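Local atomic coordinates of glia-derived nexin (Homo sapiens, PDB entry 4DY0), a protein that inhibits serine proteases such as thrombin, trypsin and urokinase, binds heparin, and promotes neurite extension by blocking thrombin. Residues 256-261 with 359-364. Sequence-based numbering, arbitrary orientation.
Sequences KTIDSW and LFFIRH
The ring of Phe-361 carries Ile-258 CD1 over the centre of one face, 3.8 Å from the ring centroid and 8° off its normal, a CH-pi contact. Trp-261 CH2 lies at the edge of the same ring, in its plane, 3.6 Å from Phe-361 CE1. The two aromatic planes are turned 63° apart and meet obliquely. One face of the indole has Thr-257 O and Ile-258 CA above it, both offset toward the rim, and Leu-359 CD2 lies at its edge, 4.4 Å from Trp-261 CH2. Phenylalanine suits its place by offering a face to a methyl and an edge to the indole; an alanine here would probably leave Ile-258 CD1 without the ring face it rests on and Trp-261 CH2 and CZ3 without their neighbour. Isoleucine suits the helix because its longer branch, with CG1 anti to the carbonyl carbon (chi1 -59°), meets the phenylalanine tip to tip, while Ile-258 CG2 rests 3.8 Å from Arg-363 NE. Tryptophan brings a wide apolar rim, and Tyr-220 OH takes up its NE1. Arginine fits the more open border: its extended chain slides past Ile-258, and Arg-363 NH1 stops 4.2 Å from Asp-259 OD1, which lies well out of the guanidinium plane with no N-H pointing at it, so probably only charge attraction acts; Arg-363 NH2 hydrogen-bonds Asn-365. Segment 256-261 crosses 359-364 nearly at a right angle, a buried helix-on-sheet contact of the serpin fold. Strand 358-364 runs antiparallel between 232-239 and 369-376; helix 255-262 also touches 232-239, through Ile-258 on Leu-235 and Trp-261 on Ala-237.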
ATOM      1  N   LYS A 256      -3.244   2.948 -15.476  1.00 34.39           N
ATOM      2  CA  LYS A 256      -3.962   2.925 -16.745  1.00 38.94           C
ATOM      3  C   LYS A 256      -5.011   1.820 -16.737  1.00 36.54           C
ATOM      4  O   LYS A 256      -6.134   2.016 -17.203  1.00 34.45           O
ATOM      5  CB  LYS A 256      -2.999   2.747 -17.917  1.00 42.27           C
ATOM      6  CG  LYS A 256      -2.091   3.941 -18.153  1.00 52.76           C
ATOM      7  N   THR A 257      -4.635   0.665 -16.201  1.00 35.14           N
ATOM      8  CA  THR A 257      -5.538  -0.472 -16.092  1.00 32.23           C
ATOM      9  C   THR A 257      -6.757  -0.079 -15.270  1.00 32.55           C
ATOM     10  O   THR A 257      -7.895  -0.334 -15.664  1.00 34.59           O
ATOM     11  CB  THR A 257      -4.844  -1.674 -15.412  1.00 32.85           C
ATOM     12  OG1 THR A 257      -3.544  -1.872 -15.983  1.00 32.00           O
ATOM     13  CG2 THR A 257      -5.670  -2.942 -15.581  1.00 27.92           C
ATOM     14  N   ILE A 258      -6.512   0.546 -14.124  1.00 32.79           N
ATOM     15  CA  ILE A 258      -7.595   1.007 -13.267  1.00 34.52           C
ATOM     16  C   ILE A 258      -8.488   2.008 -14.002  1.00 37.02           C
ATOM     17  O   ILE A 258      -9.713   1.956 -13.885  1.00 38.19           O
ATOM     18  CB  ILE A 258      -7.057   1.650 -11.979  1.00 35.01           C
ATOM     19  CG1 ILE A 258      -6.201   0.650 -11.206  1.00 32.41           C
ATOM     20  CG2 ILE A 258      -8.205   2.176 -11.122  1.00 33.11           C
ATOM     21  CD1 ILE A 258      -5.664   1.199  -9.906  1.00 34.05           C
ATOM     22  N   ASP A 259      -7.875   2.918 -14.756  1.00 35.83           N
ATOM     23  CA  ASP A 259      -8.635   3.862 -15.571  1.00 36.73           C
ATOM     24  C   ASP A 259      -9.453   3.105 -16.609  1.00 34.77           C
ATOM     25  O   ASP A 259     -10.592   3.452 -16.898  1.00 36.19           O
ATOM     26  CB  ASP A 259      -7.708   4.860 -16.267  1.00 37.74           C
ATOM     27  CG  ASP A 259      -6.997   5.775 -15.290  1.00 44.04           C
ATOM     28  OD1 ASP A 259      -7.380   5.800 -14.101  1.00 50.02           O
ATOM     29  OD2 ASP A 259      -6.051   6.474 -15.712  1.00 49.53           O
ATOM     30  N   SER A 260      -8.864   2.057 -17.164  1.00 38.62           N
ATOM     31  CA  SER A 260      -9.557   1.245 -18.146  1.00 37.65           C
ATOM     32  C   SER A 260     -10.795   0.602 -17.523  1.00 34.33           C
ATOM     33  O   SER A 260     -11.863   0.599 -18.130  1.00 32.30           O
ATOM     34  CB  SER A 260      -8.620   0.183 -18.720  1.00 39.08           C
ATOM     35  OG  SER A 260      -9.281  -0.604 -19.690  1.00 43.37           O
ATOM     36  N   TRP A 261     -10.656   0.068 -16.310  1.00 31.08           N
ATOM     37  CA  TRP A 261     -11.796  -0.535 -15.626  1.00 33.24           C
ATOM     38  C   TRP A 261     -12.911   0.490 -15.482  1.00 36.06           C
ATOM     39  O   TRP A 261     -14.075   0.193 -15.738  1.00 42.09           O
ATOM     40  CB  TRP A 261     -11.418  -1.082 -14.242  1.00 32.18           C
ATOM     41  CG  TRP A 261     -10.409  -2.194 -14.253  1.00 31.04           C
ATOM     42  CD1 TRP A 261      -9.967  -2.894 -15.339  1.00 31.20           C
ATOM     43  CD2 TRP A 261      -9.737  -2.754 -13.117  1.00 28.97           C
ATOM     44  NE1 TRP A 261      -9.048  -3.838 -14.953  1.00 29.48           N
ATOM     45  CE2 TRP A 261      -8.891  -3.775 -13.593  1.00 29.86           C
ATOM     46  CE3 TRP A 261      -9.763  -2.485 -11.744  1.00 27.87           C
ATOM     47  CZ2 TRP A 261      -8.080  -4.531 -12.744  1.00 29.28           C
ATOM     48  CZ3 TRP A 261      -8.959  -3.234 -10.904  1.00 27.52           C
ATOM     49  CH2 TRP A 261      -8.128  -4.244 -11.406  1.00 28.39           C
ATOM     50  N   LEU A 359      -6.962 -10.150  -6.511  1.00 21.30           N
ATOM     51  CA  LEU A 359      -6.268  -8.882  -6.380  1.00 21.90           C
ATOM     52  C   LEU A 359      -7.249  -7.840  -5.866  1.00 22.73           C
ATOM     53  O   LEU A 359      -8.426  -7.867  -6.213  1.00 23.38           O
ATOM     54  CB  LEU A 359      -5.742  -8.435  -7.743  1.00 27.54           C
ATOM     55  CG  LEU A 359      -4.933  -7.138  -7.756  1.00 31.85           C
ATOM     56  CD1 LEU A 359      -3.473  -7.443  -7.496  1.00 34.43           C
ATOM     57  CD2 LEU A 359      -5.096  -6.423  -9.085  1.00 38.97           C
ATOM     58  N   PHE A 360      -6.773  -6.914  -5.044  1.00 22.94           N
ATOM     59  CA  PHE A 360      -7.632  -5.822  -4.624  1.00 23.00           C
ATOM     60  C   PHE A 360      -6.880  -4.508  -4.503  1.00 27.08           C
ATOM     61  O   PHE A 360      -5.686  -4.492  -4.188  1.00 24.04           O
ATOM     62  CB  PHE A 360      -8.377  -6.160  -3.327  1.00 21.87           C
ATOM     63  CG  PHE A 360      -7.553  -6.004  -2.086  1.00 22.84           C
ATOM     64  CD1 PHE A 360      -6.936  -7.098  -1.505  1.00 23.15           C
ATOM     65  CD2 PHE A 360      -7.416  -4.762  -1.477  1.00 26.70           C
ATOM     66  CE1 PHE A 360      -6.181  -6.953  -0.345  1.00 24.15           C
ATOM     67  CE2 PHE A 360      -6.667  -4.611  -0.323  1.00 22.37           C
ATOM     68  CZ  PHE A 360      -6.049  -5.707   0.245  1.00 21.29           C
ATOM     69  N   PHE A 361      -7.591  -3.418  -4.786  1.00 24.50           N
ATOM     70  CA  PHE A 361      -7.080  -2.067  -4.602  1.00 27.11           C
ATOM     71  C   PHE A 361      -7.956  -1.348  -3.597  1.00 25.56           C
ATOM     72  O   PHE A 361      -9.148  -1.624  -3.497  1.00 25.19           O
ATOM     73  CB  PHE A 361      -7.168  -1.267  -5.904  1.00 28.01           C
ATOM     74  CG  PHE A 361      -6.220  -1.707  -6.971  1.00 31.11           C
ATOM     75  CD1 PHE A 361      -6.664  -2.476  -8.032  1.00 34.46           C
ATOM     76  CD2 PHE A 361      -4.889  -1.323  -6.935  1.00 28.76           C
ATOM     77  CE1 PHE A 361      -5.793  -2.872  -9.030  1.00 35.34           C
ATOM     78  CE2 PHE A 361      -4.013  -1.713  -7.927  1.00 31.20           C
ATOM     79  CZ  PHE A 361      -4.465  -2.491  -8.978  1.00 35.93           C
ATOM     80  N   ILE A 362      -7.365  -0.408  -2.875  1.00 25.17           N
ATOM     81  CA  ILE A 362      -8.125   0.588  -2.144  1.00 26.44           C
ATOM     82  C   ILE A 362      -7.759   1.930  -2.759  1.00 26.31           C
ATOM     83  O   ILE A 362      -6.599   2.333  -2.735  1.00 29.65           O
ATOM     84  CB  ILE A 362      -7.795   0.589  -0.635  1.00 27.10           C
ATOM     85  CG1 ILE A 362      -8.214  -0.732   0.001  1.00 25.02           C
ATOM     86  CG2 ILE A 362      -8.507   1.742   0.071  1.00 23.72           C
ATOM     87  CD1 ILE A 362      -9.709  -0.922   0.035  1.00 27.20           C
ATOM     88  N   ARG A 363      -8.747   2.613  -3.324  1.00 27.97           N
ATOM     89  CA  ARG A 363      -8.494   3.831  -4.078  1.00 28.32           C
ATOM     90  C   ARG A 363      -9.157   5.052  -3.443  1.00 31.28           C
ATOM     91  O   ARG A 363     -10.316   4.998  -3.028  1.00 33.63           O
ATOM     92  CB  ARG A 363      -8.996   3.650  -5.510  1.00 29.56           C
ATOM     93  CG  ARG A 363      -8.590   4.740  -6.480  1.00 33.52           C
ATOM     94  CD  ARG A 363      -8.906   4.308  -7.911  1.00 33.52           C
ATOM     95  NE  ARG A 363      -8.414   5.262  -8.898  1.00 37.38           N
ATOM     96  CZ  ARG A 363      -9.144   6.247  -9.414  1.00 45.33           C
ATOM     97  NH1 ARG A 363      -8.615   7.073 -10.308  1.00 45.30           N
ATOM     98  NH2 ARG A 363     -10.403   6.407  -9.031  1.00 45.93           N
ATOM     99  N   HIS A 364      -8.409   6.146  -3.363  1.00 30.67           N
ATOM    100  CA  HIS A 364      -8.968   7.438  -2.999  1.00 32.80           C
ATOM    101  C   HIS A 364      -9.293   8.148  -4.305  1.00 35.15           C
ATOM    102  O   HIS A 364      -8.406   8.660  -4.986  1.00 38.03           O
ATOM    103  CB  HIS A 364      -7.969   8.244  -2.168  1.00 34.87           C
ATOM    104  CG  HIS A 364      -8.521   9.528  -1.629  1.00 39.64           C
ATOM    105  ND1 HIS A 364      -8.213  10.757  -2.174  1.00 38.68           N
ATOM    106  CD2 HIS A 364      -9.355   9.775  -0.592  1.00 41.77           C
ATOM    107  CE1 HIS A 364      -8.836  11.705  -1.497  1.00 41.19           C
ATOM    108  NE2 HIS A 364      -9.537  11.136  -0.532  1.00 41.44           N
TER